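Local coordinates for protein argonaute (Methanocaldococcus jannaschii, PDB 5G5S) that cuts single-stranded DNA targets under the direction of short DNA guides and may defend the archaeon against invading genetic elements, at residues Lys308-Thr312 with Met659-Asp664; Ile599-Asn603 with Leu680-Ala684; Asn620-Phe624 with Pro635-Ser639; Tyr10-Tyr15 with Tyr605-Asp611. All blocks are in the same frame, centred on the assembly; numbering follows the deposited sequence.

Interaction 1 (Lys308-Thr312 with Met659-Asp664)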
loop_
_atom_site.group_PDB
_atom_site.type_symbol
_atom_site.label_atom_id
_atom_site.label_comp_id
_atom_site.label_asym_id
_atom_site.label_seq_id
_atom_site.Cartn_x
_atom_site.Cartn_y
_atom_site.Cartn_z
ATOM N N LYS A 308 -21.017 2.307 -12.039
ATOM C CA LYS A 308 -20.116 3.440 -12.216
ATOM C C LYS A 308 -20.294 4.329 -10.990
ATOM O O LYS A 308 -21.429 4.587 -10.589
ATOM C CB LYS A 308 -20.389 4.197 -13.526
ATOM C CG LYS A 308 -19.201 5.074 -13.939
ATOM C CD LYS A 308 -19.163 5.344 -15.437
ATOM C CE LYS A 308 -18.012 4.660 -16.141
ATOM N NZ LYS A 308 -16.711 5.313 -15.857
ATOM N N PHE A 309 -19.192 4.736 -10.348
ATOM C CA PHE A 309 -19.285 5.560 -9.151
ATOM C C PHE A 309 -19.665 6.999 -9.468
ATOM O O PHE A 309 -19.337 7.507 -10.537
ATOM C CB PHE A 309 -17.971 5.521 -8.347
ATOM C CG PHE A 309 -17.454 4.151 -7.985
ATOM C CD1 PHE A 309 -18.255 3.244 -7.300
ATOM C CD2 PHE A 309 -16.140 3.792 -8.259
ATOM C CE1 PHE A 309 -17.770 1.983 -6.954
ATOM C CE2 PHE A 309 -15.648 2.538 -7.899
ATOM C CZ PHE A 309 -16.466 1.639 -7.247
ATOM N N ASN A 310 -20.360 7.659 -8.539
ATOM C CA ASN A 310 -20.715 9.064 -8.722
ATOM C C ASN A 310 -19.504 9.922 -8.444
ATOM O O ASN A 310 -18.689 9.575 -7.580
ATOM C CB ASN A 310 -21.857 9.460 -7.787
ATOM C CG ASN A 310 -23.117 8.669 -8.003
ATOM O OD1 ASN A 310 -23.522 8.388 -9.141
ATOM N ND2 ASN A 310 -23.755 8.291 -6.909
ATOM N N ASN A 311 -19.369 11.029 -9.174
ATOM C CA ASN A 311 -18.261 11.957 -8.990
ATOM C C ASN A 311 -18.655 12.871 -7.833
ATOM O O ASN A 311 -19.204 13.955 -8.038
ATOM C CB ASN A 311 -17.991 12.728 -10.288
ATOM C CG ASN A 311 -16.768 13.607 -10.238
ATOM O OD1 ASN A 311 -15.729 13.244 -9.673
ATOM N ND2 ASN A 311 -16.857 14.767 -10.873
ATOM N N THR A 312 -18.459 12.375 -6.609
ATOM C CA THR A 312 -18.850 13.050 -5.375
ATOM C C THR A 312 -18.230 14.442 -5.256
ATOM O O THR A 312 -17.036 14.597 -5.497
ATOM C CB THR A 312 -18.673 12.100 -4.181
ATOM O OG1 THR A 312 -19.510 10.959 -4.399
ATOM C CG2 THR A 312 -19.016 12.739 -2.830
ATOM N N MET A 659 -18.735 0.761 -1.615
ATOM C CA MET A 659 -17.858 1.028 -2.752
ATOM C C MET A 659 -17.859 2.493 -3.094
ATOM O O MET A 659 -16.788 3.032 -3.337
ATOM C CB MET A 659 -18.166 0.113 -3.950
ATOM C CG MET A 659 -17.809 -1.361 -3.684
ATOM S SD MET A 659 -17.937 -2.446 -5.130
ATOM C CE MET A 659 -16.331 -2.509 -5.638
ATOM N N GLN A 660 -19.023 3.166 -2.983
ATOM C CA GLN A 660 -19.113 4.604 -3.193
ATOM C C GLN A 660 -18.341 5.327 -2.098
ATOM O O GLN A 660 -17.584 6.232 -2.411
ATOM C CB GLN A 660 -20.570 5.095 -3.275
ATOM C CG GLN A 660 -20.728 6.610 -3.558
ATOM C CD GLN A 660 -20.236 7.027 -4.920
ATOM O OE1 GLN A 660 -20.743 6.583 -5.949
ATOM N NE2 GLN A 660 -19.239 7.903 -4.956
ATOM N N LEU A 661 -18.485 4.895 -0.835
ATOM C CA LEU A 661 -17.749 5.471 0.293
ATOM C C LEU A 661 -16.240 5.312 0.108
ATOM O O LEU A 661 -15.493 6.257 0.346
ATOM C CB LEU A 661 -18.196 4.850 1.640
ATOM C CG LEU A 661 -17.335 5.218 2.891
ATOM C CD1 LEU A 661 -17.352 6.706 3.162
ATOM C CD2 LEU A 661 -17.798 4.492 4.102
ATOM N N LEU A 662 -15.797 4.115 -0.289
ATOM C CA LEU A 662 -14.383 3.812 -0.509
ATOM C C LEU A 662 -13.825 4.630 -1.641
ATOM O O LEU A 662 -12.723 5.172 -1.503
ATOM C CB LEU A 662 -14.167 2.302 -0.704
ATOM C CG LEU A 662 -14.538 1.419 0.512
ATOM C CD1 LEU A 662 -14.359 -0.048 0.195
ATOM C CD2 LEU A 662 -13.778 1.820 1.770
ATOM N N TYR A 663 -14.623 4.791 -2.739
ATOM C CA TYR A 663 -14.283 5.647 -3.873
ATOM C C TYR A 663 -14.140 7.091 -3.433
ATOM O O TYR A 663 -13.209 7.760 -3.874
ATOM C CB TYR A 663 -15.330 5.559 -5.009
ATOM C CG TYR A 663 -14.989 6.478 -6.164
ATOM C CD1 TYR A 663 -13.899 6.216 -6.990
ATOM C CD2 TYR A 663 -15.687 7.667 -6.365
ATOM C CE1 TYR A 663 -13.549 7.086 -8.028
ATOM C CE2 TYR A 663 -15.354 8.538 -7.405
ATOM C CZ TYR A 663 -14.281 8.245 -8.232
ATOM O OH TYR A 663 -13.946 9.094 -9.264
ATOM N N ASP A 664 -15.076 7.583 -2.602
ATOM C CA ASP A 664 -15.053 8.966 -2.112
ATOM C C ASP A 664 -13.781 9.228 -1.318
ATOM O O ASP A 664 -13.260 10.334 -1.374
ATOM C CB ASP A 664 -16.270 9.266 -1.209
ATOM C CG ASP A 664 -17.639 9.266 -1.871
ATOM O OD1 ASP A 664 -17.699 9.266 -3.124
ATOM O OD2 ASP A 664 -18.656 9.210 -1.133
#
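F309 and Y663 lie almost parallel, their planes 24° apart, but slid so far that the rings hardly overlap. Each instead sets its CB over the rim of the other's face: F309 CB stands 4.0 Å from the centroid of the Y663 ring, and Y663 CB takes the matching place over F309. Beyond this pair F309 CE1 reaches M659 CB at 3.6 Å, and F624 of the PIWI sheet meets the F309 ring from outside the contact. This is the buried, close-fitting part, where the loop between strands 302-308 and 314-317 is laid against helix 656-666 of the PIWI domain, which has an RNase H-like fold. Beside it the contact turns polar: N310 is exposed and Q660 partly so, while the T312-D664 end is buried again. Q660, bent at chi2 (66°), lays its amide along the N310 backbone: N310 N donates to Q660 OE1 in the carbonyl plane, on a lone pair (2.8 Å, 163°), while Q660 NE2 gives to N310 O at 3.2 Å. Q660 NE2 also donates to D664 OD1 at 2.8 Å, and with both ends of the amide engaged its rotation is fixed. T312 OG1 donates to D664 OD1 at 2.8 Å, from the face opposite to that used by Q660 NE2.

Interaction 2 (Ile599-Asn603 with Leu680-Ala684)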
loop_
_atom_site.group_PDB
_atom_site.type_symbol
_atom_site.label_atom_id
_atom_site.label_comp_id
_atom_site.label_asym_id
_atom_site.label_seq_id
_atom_site.Cartn_x
_atom_site.Cartn_y
_atom_site.Cartn_z
ATOM N N ILE A 599 -9.090 -4.544 2.472
ATOM C CA ILE A 599 -8.775 -3.845 1.229
ATOM C C ILE A 599 -7.421 -4.356 0.785
ATOM O O ILE A 599 -6.426 -4.128 1.462
ATOM C CB ILE A 599 -8.867 -2.302 1.401
ATOM C CG1 ILE A 599 -10.345 -1.893 1.668
ATOM C CG2 ILE A 599 -8.271 -1.551 0.171
ATOM C CD1 ILE A 599 -10.540 -0.553 2.189
ATOM N N ARG A 600 -7.405 -5.128 -0.305
ATOM C CA ARG A 600 -6.181 -5.723 -0.823
ATOM C C ARG A 600 -5.764 -5.158 -2.181
ATOM O O ARG A 600 -6.415 -5.392 -3.205
ATOM C CB ARG A 600 -6.260 -7.256 -0.798
ATOM C CG ARG A 600 -6.443 -7.792 0.624
ATOM C CD ARG A 600 -6.318 -9.289 0.707
ATOM N NE ARG A 600 -4.931 -9.739 0.838
ATOM C CZ ARG A 600 -4.298 -9.904 1.996
ATOM N NH1 ARG A 600 -4.912 -9.635 3.141
ATOM N NH2 ARG A 600 -3.043 -10.326 2.017
ATOM N N LYS A 601 -4.675 -4.374 -2.163
ATOM C CA LYS A 601 -4.078 -3.751 -3.346
ATOM C C LYS A 601 -3.370 -4.820 -4.201
ATOM O O LYS A 601 -3.319 -4.709 -5.418
ATOM C CB LYS A 601 -3.113 -2.595 -2.940
ATOM C CG LYS A 601 -1.974 -3.011 -1.997
ATOM C CD LYS A 601 -1.134 -1.820 -1.540
ATOM C CE LYS A 601 -0.417 -2.094 -0.232
ATOM N NZ LYS A 601 -1.345 -2.080 0.937
ATOM N N ASN A 602 -2.862 -5.868 -3.550
ATOM C CA ASN A 602 -2.161 -6.975 -4.185
ATOM C C ASN A 602 -3.132 -8.122 -4.234
ATOM O O ASN A 602 -3.517 -8.642 -3.197
ATOM C CB ASN A 602 -0.877 -7.338 -3.391
ATOM C CG ASN A 602 0.086 -6.178 -3.205
ATOM O OD1 ASN A 602 0.419 -5.441 -4.147
ATOM N ND2 ASN A 602 0.561 -5.995 -1.976
ATOM N N ASN A 603 -3.616 -8.435 -5.441
ATOM C CA ASN A 603 -4.594 -9.478 -5.701
ATOM C C ASN A 603 -4.424 -10.019 -7.125
ATOM O O ASN A 603 -3.621 -9.501 -7.893
ATOM C CB ASN A 603 -6.025 -8.975 -5.403
ATOM C CG ASN A 603 -6.505 -7.885 -6.335
ATOM O OD1 ASN A 603 -7.095 -8.159 -7.374
ATOM N ND2 ASN A 603 -6.258 -6.630 -5.987
ATOM N N LEU A 680 -6.467 8.604 -5.514
ATOM C CA LEU A 680 -5.650 7.460 -5.091
ATOM C C LEU A 680 -6.201 6.133 -5.581
ATOM O O LEU A 680 -7.373 6.054 -5.921
ATOM C CB LEU A 680 -5.491 7.443 -3.560
ATOM C CG LEU A 680 -4.863 8.685 -2.919
ATOM C CD1 LEU A 680 -5.268 8.820 -1.478
ATOM C CD2 LEU A 680 -3.359 8.705 -3.098
ATOM N N ARG A 681 -5.361 5.093 -5.620
ATOM C CA ARG A 681 -5.776 3.748 -5.986
ATOM C C ARG A 681 -6.551 3.142 -4.788
ATOM O O ARG A 681 -7.573 2.457 -4.962
ATOM C CB ARG A 681 -4.551 2.866 -6.316
ATOM C CG ARG A 681 -4.960 1.476 -6.824
ATOM C CD ARG A 681 -3.818 0.626 -7.312
ATOM N NE ARG A 681 -4.287 -0.747 -7.509
ATOM C CZ ARG A 681 -3.737 -1.826 -6.959
ATOM N NH1 ARG A 681 -2.650 -1.716 -6.201
ATOM N NH2 ARG A 681 -4.243 -3.028 -7.197
ATOM N N ILE A 682 -6.040 3.392 -3.572
ATOM C CA ILE A 682 -6.648 2.874 -2.356
ATOM C C ILE A 682 -7.143 4.006 -1.453
ATOM O O ILE A 682 -6.528 5.066 -1.475
ATOM C CB ILE A 682 -5.790 1.780 -1.638
ATOM C CG1 ILE A 682 -4.511 2.339 -1.018
ATOM C CG2 ILE A 682 -5.538 0.526 -2.520
ATOM C CD1 ILE A 682 -4.092 1.554 0.184
ATOM N N PRO A 683 -8.263 3.832 -0.690
ATOM C CA PRO A 683 -8.760 4.928 0.173
ATOM C C PRO A 683 -7.693 5.629 1.019
ATOM O O PRO A 683 -6.840 4.966 1.573
ATOM C CB PRO A 683 -9.806 4.227 1.047
ATOM C CG PRO A 683 -10.295 3.114 0.219
ATOM C CD PRO A 683 -9.125 2.633 -0.573
ATOM N N ALA A 684 -7.748 6.969 1.119
ATOM C CA ALA A 684 -6.782 7.778 1.883
ATOM C C ALA A 684 -6.453 7.316 3.338
ATOM O O ALA A 684 -5.265 7.274 3.656
ATOM C CB ALA A 684 -7.133 9.258 1.820
#
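K601 and I682 mark the closest backbone approach, their CA atoms 7.2 Å apart, as the chain leaving strand 593-600 passes the loop that runs into helix 684-697; too widely spaced for backbone pairing, the two segments are joined by side chains. The link is R681, whose CG lies opposite its own backbone N (chi1 -175°) and whose chain stays extended as far as NE, carrying the guanidinium across to the carbonyl of K601. R681 NH2 donates to K601 O at 2.6 Å, in the carbonyl plane and on a lone pair, whereas R681 NH1 adds only a weak, bent bond of 3.2 Å to the same oxygen. The guanidinium thus meets that oxygen with its edge, and R681 NH1 comes alongside K601 CB at 3.4 Å. NE binds the carbonyl of N634 and NH2 also that of P635, so the group ties three backbone carbonyls together. Beside this polar join runs a looser apolar seam: I682 CG2 touches K601 CB at 4.0 Å, and I599 CD1 touches the CG corner of the P683 ring at 4.2 Å. P683 is the N-cap residue of helix 684-697. K601 turns its CB toward the loop, but its chain leads away, and NZ forms a salt bridge with D572. D572 and D690, both near K601, are probably manganese ligands, as in related nucleases, which places the contact beside the probable catalytic site of the RNase H-like PIWI domain.

Interaction 3 (Asn620-Phe624 with Pro635-Ser639)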
loop_
_atom_site.group_PDB
_atom_site.type_symbol
_atom_site.label_atom_id
_atom_site.label_comp_id
_atom_site.label_asym_id
_atom_site.label_seq_id
_atom_site.Cartn_x
_atom_site.Cartn_y
_atom_site.Cartn_z
ATOM N N ASN A 620 -18.716 -12.839 -3.887
ATOM C CA ASN A 620 -18.495 -12.145 -2.600
ATOM C C ASN A 620 -17.318 -11.148 -2.540
ATOM O O ASN A 620 -17.199 -10.435 -1.551
ATOM C CB ASN A 620 -18.556 -13.086 -1.377
ATOM C CG ASN A 620 -19.816 -13.922 -1.323
ATOM O OD1 ASN A 620 -19.762 -15.153 -1.197
ATOM N ND2 ASN A 620 -20.980 -13.284 -1.457
ATOM N N ASP A 621 -16.467 -11.070 -3.583
ATOM C CA ASP A 621 -15.355 -10.101 -3.585
ATOM C C ASP A 621 -15.720 -8.863 -4.377
ATOM O O ASP A 621 -16.236 -8.970 -5.480
ATOM C CB ASP A 621 -14.061 -10.685 -4.185
ATOM C CG ASP A 621 -13.406 -11.832 -3.447
ATOM O OD1 ASP A 621 -13.575 -11.922 -2.205
ATOM O OD2 ASP A 621 -12.667 -12.605 -4.097
ATOM N N GLY A 622 -15.409 -7.704 -3.822
ATOM C CA GLY A 622 -15.593 -6.429 -4.485
ATOM C C GLY A 622 -14.403 -6.186 -5.386
ATOM O O GLY A 622 -13.258 -6.379 -4.970
ATOM N N ILE A 623 -14.665 -5.858 -6.650
ATOM C CA ILE A 623 -13.632 -5.551 -7.639
ATOM C C ILE A 623 -13.762 -4.045 -7.888
ATOM O O ILE A 623 -14.720 -3.581 -8.505
ATOM C CB ILE A 623 -13.705 -6.423 -8.924
ATOM C CG1 ILE A 623 -13.686 -7.935 -8.587
ATOM C CG2 ILE A 623 -12.571 -6.049 -9.900
ATOM C CD1 ILE A 623 -14.001 -8.839 -9.812
ATOM N N PHE A 624 -12.792 -3.306 -7.351
ATOM C CA PHE A 624 -12.706 -1.855 -7.280
ATOM C C PHE A 624 -11.641 -1.300 -8.248
ATOM O O PHE A 624 -10.462 -1.631 -8.125
ATOM C CB PHE A 624 -12.400 -1.534 -5.796
ATOM C CG PHE A 624 -12.488 -0.115 -5.296
ATOM C CD1 PHE A 624 -13.720 0.473 -5.039
ATOM C CD2 PHE A 624 -11.335 0.600 -4.979
ATOM C CE1 PHE A 624 -13.797 1.781 -4.551
ATOM C CE2 PHE A 624 -11.415 1.903 -4.488
ATOM C CZ PHE A 624 -12.643 2.492 -4.293
ATOM N N PRO A 635 -6.859 -3.782 -10.459
ATOM C CA PRO A 635 -7.976 -3.514 -9.541
ATOM C C PRO A 635 -7.614 -3.787 -8.071
ATOM O O PRO A 635 -6.608 -4.441 -7.765
ATOM C CB PRO A 635 -9.088 -4.439 -10.049
ATOM C CG PRO A 635 -8.380 -5.536 -10.718
ATOM C CD PRO A 635 -7.106 -4.986 -11.277
ATOM N N VAL A 636 -8.439 -3.248 -7.170
ATOM C CA VAL A 636 -8.332 -3.411 -5.725
ATOM C C VAL A 636 -9.419 -4.411 -5.327
ATOM O O VAL A 636 -10.562 -4.288 -5.774
ATOM C CB VAL A 636 -8.505 -2.051 -4.981
ATOM C CG1 VAL A 636 -8.403 -2.232 -3.473
ATOM C CG2 VAL A 636 -7.494 -1.010 -5.468
ATOM N N LYS A 637 -9.060 -5.404 -4.504
ATOM C CA LYS A 637 -10.019 -6.390 -4.014
ATOM C C LYS A 637 -10.566 -5.971 -2.644
ATOM O O LYS A 637 -9.798 -5.610 -1.752
ATOM C CB LYS A 637 -9.390 -7.781 -3.935
ATOM C CG LYS A 637 -10.398 -8.890 -3.641
ATOM C CD LYS A 637 -9.750 -10.268 -3.549
ATOM C CE LYS A 637 -8.961 -10.481 -2.281
ATOM N NZ LYS A 637 -8.467 -11.879 -2.192
ATOM N N LEU A 638 -11.902 -6.011 -2.504
ATOM C CA LEU A 638 -12.635 -5.723 -1.266
ATOM C C LEU A 638 -13.202 -7.052 -0.772
ATOM O O LEU A 638 -13.768 -7.805 -1.553
ATOM C CB LEU A 638 -13.743 -4.682 -1.477
ATOM C CG LEU A 638 -13.355 -3.439 -2.280
ATOM C CD1 LEU A 638 -14.555 -2.557 -2.513
ATOM C CD2 LEU A 638 -12.225 -2.647 -1.608
ATOM N N SER A 639 -12.960 -7.387 0.495
ATOM C CA SER A 639 -13.362 -8.685 1.022
ATOM C C SER A 639 -13.760 -8.593 2.482
ATOM O O SER A 639 -13.294 -7.707 3.205
ATOM C CB SER A 639 -12.189 -9.656 0.882
ATOM O OG SER A 639 -12.503 -10.958 1.338
#
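G622 faces L638 across a hydrogen-bonded antiparallel pair whose CA atoms are only 4.4 Å apart, and the bare G622 position is the hollow that takes the base of L638, with L638 CB 3.9 Å from G622 CA. L638 then leans diagonally across the pair toward F624: its CG lies opposite the carbonyl carbon (chi1 -46°), and L638 CD1 packs against F624 CD1 at 4.0 Å. On this face F624 is the large bump. Its ring lies beside V636 and points the same way, F624 CD2 at the ring edge resting 3.9 Å from V636 CB, so that V636 and L638 flank the phenyl group; L662 of helix 656-666 lies against both F624 and L638. The two strands, 621-625 and 636-645, form a beta hairpin in the central sheet of the PIWI domain. G622 and L638 exchange two backbone bonds, as do F624 and V636, the straightest running from V636 N to F624 O (2.8 Å, 177°). Between these pairs I623 and K637 form a non-hydrogen-bonded pair whose side chains take the other face. There I623 CG2 lies alongside P635 CB at 3.8 Å. Farther along, the methylene K637 CD slants across the D621 carboxylate, 3.8 Å from D621 OD2. That oxygen is engaged by the hydroxyl of Y605, while K637 NZ lies 4.7 Å from D621 OD2, without contact, where opposite charges would probably attract weakly.

Interaction 4 (Tyr10-Tyr15 with Tyr605-Asp611)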
loop_
_atom_site.group_PDB
_atom_site.type_symbol
_atom_site.label_atom_id
_atom_site.label_comp_id
_atom_site.label_asym_id
_atom_site.label_seq_id
_atom_site.Cartn_x
_atom_site.Cartn_y
_atom_site.Cartn_z
ATOM N N TYR A 10 -17.961 -5.655 -18.711
ATOM C CA TYR A 10 -16.513 -5.760 -18.947
ATOM C C TYR A 10 -16.006 -7.151 -18.639
ATOM O O TYR A 10 -16.534 -7.815 -17.744
ATOM C CB TYR A 10 -15.706 -4.733 -18.103
ATOM C CG TYR A 10 -15.825 -3.301 -18.569
ATOM C CD1 TYR A 10 -15.471 -2.938 -19.866
ATOM C CD2 TYR A 10 -16.281 -2.304 -17.714
ATOM C CE1 TYR A 10 -15.622 -1.628 -20.317
ATOM C CE2 TYR A 10 -16.400 -0.982 -18.143
ATOM C CZ TYR A 10 -16.077 -0.651 -19.449
ATOM O OH TYR A 10 -16.198 0.644 -19.897
ATOM N N LYS A 11 -14.949 -7.568 -19.345
ATOM C CA LYS A 11 -14.293 -8.860 -19.174
ATOM C C LYS A 11 -13.262 -8.820 -18.039
ATOM O O LYS A 11 -12.528 -7.835 -17.897
ATOM C CB LYS A 11 -13.606 -9.301 -20.479
ATOM C CG LYS A 11 -14.561 -9.590 -21.630
ATOM C CD LYS A 11 -14.520 -8.486 -22.670
ATOM C CE LYS A 11 -15.433 -8.786 -23.831
ATOM N NZ LYS A 11 -15.580 -7.616 -24.738
ATOM N N ILE A 12 -13.206 -9.907 -17.248
ATOM C CA ILE A 12 -12.251 -10.111 -16.153
ATOM C C ILE A 12 -11.491 -11.424 -16.410
ATOM O O ILE A 12 -11.963 -12.253 -17.185
ATOM C CB ILE A 12 -12.892 -10.045 -14.716
ATOM C CG1 ILE A 12 -14.002 -11.099 -14.515
ATOM C CG2 ILE A 12 -13.386 -8.635 -14.372
ATOM C CD1 ILE A 12 -14.190 -11.552 -13.042
ATOM N N ASN A 13 -10.330 -11.609 -15.768
ATOM C CA ASN A 13 -9.487 -12.800 -15.911
ATOM C C ASN A 13 -10.013 -14.055 -15.146
ATOM O O ASN A 13 -9.240 -14.761 -14.486
ATOM C CB ASN A 13 -8.029 -12.460 -15.519
ATOM C CG ASN A 13 -7.823 -12.088 -14.061
ATOM O OD1 ASN A 13 -8.714 -11.586 -13.373
ATOM N ND2 ASN A 13 -6.652 -12.377 -13.551
ATOM N N ALA A 14 -11.323 -14.332 -15.260
ATOM C CA ALA A 14 -11.972 -15.501 -14.646
ATOM C C ALA A 14 -12.446 -16.424 -15.766
ATOM O O ALA A 14 -13.153 -15.971 -16.673
ATOM C CB ALA A 14 -13.153 -15.067 -13.786
ATOM N N TYR A 15 -12.011 -17.692 -15.742
ATOM C CA TYR A 15 -12.368 -18.667 -16.781
ATOM C C TYR A 15 -13.029 -19.874 -16.134
ATOM O O TYR A 15 -12.494 -20.418 -15.159
ATOM C CB TYR A 15 -11.131 -19.089 -17.603
ATOM C CG TYR A 15 -10.361 -17.919 -18.173
ATOM C CD1 TYR A 15 -9.456 -17.203 -17.389
ATOM C CD2 TYR A 15 -10.560 -17.502 -19.486
ATOM C CE1 TYR A 15 -8.793 -16.085 -17.890
ATOM C CE2 TYR A 15 -9.886 -16.396 -20.002
ATOM C CZ TYR A 15 -9.015 -15.683 -19.195
ATOM O OH TYR A 15 -8.375 -14.581 -19.686
ATOM N N TYR A 605 -6.982 -10.463 -9.479
ATOM C CA TYR A 605 -7.974 -9.966 -10.449
ATOM C C TYR A 605 -7.410 -8.989 -11.441
ATOM O O TYR A 605 -6.544 -8.193 -11.097
ATOM C CB TYR A 605 -9.199 -9.322 -9.772
ATOM C CG TYR A 605 -10.102 -10.272 -9.017
ATOM C CD1 TYR A 605 -11.012 -11.083 -9.689
ATOM C CD2 TYR A 605 -10.131 -10.277 -7.627
ATOM C CE1 TYR A 605 -11.894 -11.911 -8.995
ATOM C CE2 TYR A 605 -10.993 -11.111 -6.923
ATOM C CZ TYR A 605 -11.875 -11.928 -7.611
ATOM O OH TYR A 605 -12.717 -12.753 -6.914
ATOM N N LYS A 606 -7.950 -9.020 -12.672
ATOM C CA LYS A 606 -7.625 -8.115 -13.770
ATOM C C LYS A 606 -8.899 -7.824 -14.518
ATOM O O LYS A 606 -9.643 -8.751 -14.828
ATOM C CB LYS A 606 -6.605 -8.735 -14.763
ATOM C CG LYS A 606 -5.179 -8.896 -14.259
ATOM C CD LYS A 606 -4.489 -7.562 -13.924
ATOM C CE LYS A 606 -3.289 -7.741 -13.011
ATOM N NZ LYS A 606 -3.640 -8.334 -11.685
ATOM N N VAL A 607 -9.143 -6.544 -14.826
ATOM C CA VAL A 607 -10.298 -6.100 -15.617
ATOM C C VAL A 607 -9.747 -5.679 -16.976
ATOM O O VAL A 607 -8.887 -4.799 -17.052
ATOM C CB VAL A 607 -11.139 -4.981 -14.943
ATOM C CG1 VAL A 607 -12.486 -4.823 -15.646
ATOM C CG2 VAL A 607 -11.348 -5.263 -13.458
ATOM N N PHE A 608 -10.203 -6.348 -18.047
ATOM C CA PHE A 608 -9.717 -6.092 -19.396
ATOM C C PHE A 608 -10.355 -4.820 -19.990
ATOM O O PHE A 608 -11.153 -4.897 -20.928
ATOM C CB PHE A 608 -9.895 -7.341 -20.293
ATOM C CG PHE A 608 -9.368 -8.672 -19.776
ATOM C CD1 PHE A 608 -8.412 -8.722 -18.759
ATOM C CD2 PHE A 608 -9.788 -9.871 -20.345
ATOM C CE1 PHE A 608 -7.936 -9.948 -18.282
ATOM C CE2 PHE A 608 -9.285 -11.094 -19.892
ATOM C CZ PHE A 608 -8.362 -11.125 -18.868
ATOM N N THR A 609 -10.017 -3.648 -19.395
ATOM C CA THR A 609 -10.508 -2.324 -19.794
ATOM C C THR A 609 -9.596 -1.161 -19.381
ATOM O O THR A 609 -8.857 -1.254 -18.398
ATOM C CB THR A 609 -11.952 -2.080 -19.292
ATOM O OG1 THR A 609 -12.453 -0.923 -19.960
ATOM C CG2 THR A 609 -12.041 -1.872 -17.758
ATOM N N SER A 610 -9.734 -0.036 -20.079
ATOM C CA SER A 610 -9.012 1.196 -19.769
ATOM C C SER A 610 -9.939 2.160 -19.017
ATOM O O SER A 610 -9.503 3.230 -18.584
ATOM C CB SER A 610 -8.459 1.835 -21.038
ATOM O OG SER A 610 -7.495 0.979 -21.627
ATOM N N ASP A 611 -11.211 1.763 -18.846
ATOM C CA ASP A 611 -12.214 2.529 -18.105
ATOM C C ASP A 611 -11.932 2.447 -16.584
ATOM O O ASP A 611 -11.247 1.533 -16.117
ATOM C CB ASP A 611 -13.639 2.052 -18.461
ATOM C CG ASP A 611 -14.781 2.942 -17.978
ATOM O OD1 ASP A 611 -14.526 4.140 -17.677
ATOM O OD2 ASP A 611 -15.928 2.442 -17.895
#
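N13 engages both the N and the O of K606, with its own OD1 and N, although its OD1 is approached from well outside the carbonyl plane. K606 N donates to N13 OD1 at 2.8 Å with the donor 59° out of that plane, while N13 N gives to K606 O at 3.1 Å. The side chain can turn back because its CG sits between the backbone N and carbonyl carbon (chi1 65°); N13 ND2 is held by the carbonyls of L155 and K604. Two residues along on each chain, F608 N donates to K11 O at 2.8 Å. The F608 ring then passes N13, with F608 CZ 3.6 Å from N13 CB, and Y15 OH, hydrogen-bonded to N288, comes in at its edge in the ring plane. At the other end T609 CB lies over one face of Y10, 4.0 Å from the ring centroid. Y10 OH donates to D611 OD2 at 2.7 Å on the anti side, tilted out of the carboxylate plane, its ring turned 67° to that group, whose other oxygen has a salt bridge to K308. F608 and N13 each centre an inverse gamma turn, and a single bridge, I12 with V607, joins the N-terminal strand to a PIWI-domain loop.

In the fold
The four contacts gather around the mixed sheet of the PIWI domain, to which strands 7-12 and 302-308 are added from earlier in the chain. Interactions 2 and 3 lie closest, their centres 9 Å apart, on the neighbouring strands 593-600 and 636-645; interaction 1 stands 14 Å from each, with helix 656-666 packed on the sheet. Interaction 4 is 12 Å from interaction 3 and 20 Å from interaction 1, which it still reaches through the K308-D611 salt bridge. Along the chain interactions 1 and 4 alternate, interaction 3 lies within the span of interaction 2, and interaction 4 closes before interaction 3 opens. Interactions 1 and 4 bring distant segments, 308-312 and 10-15, onto the nuclease domain; interactions 2 and 3 are built within it.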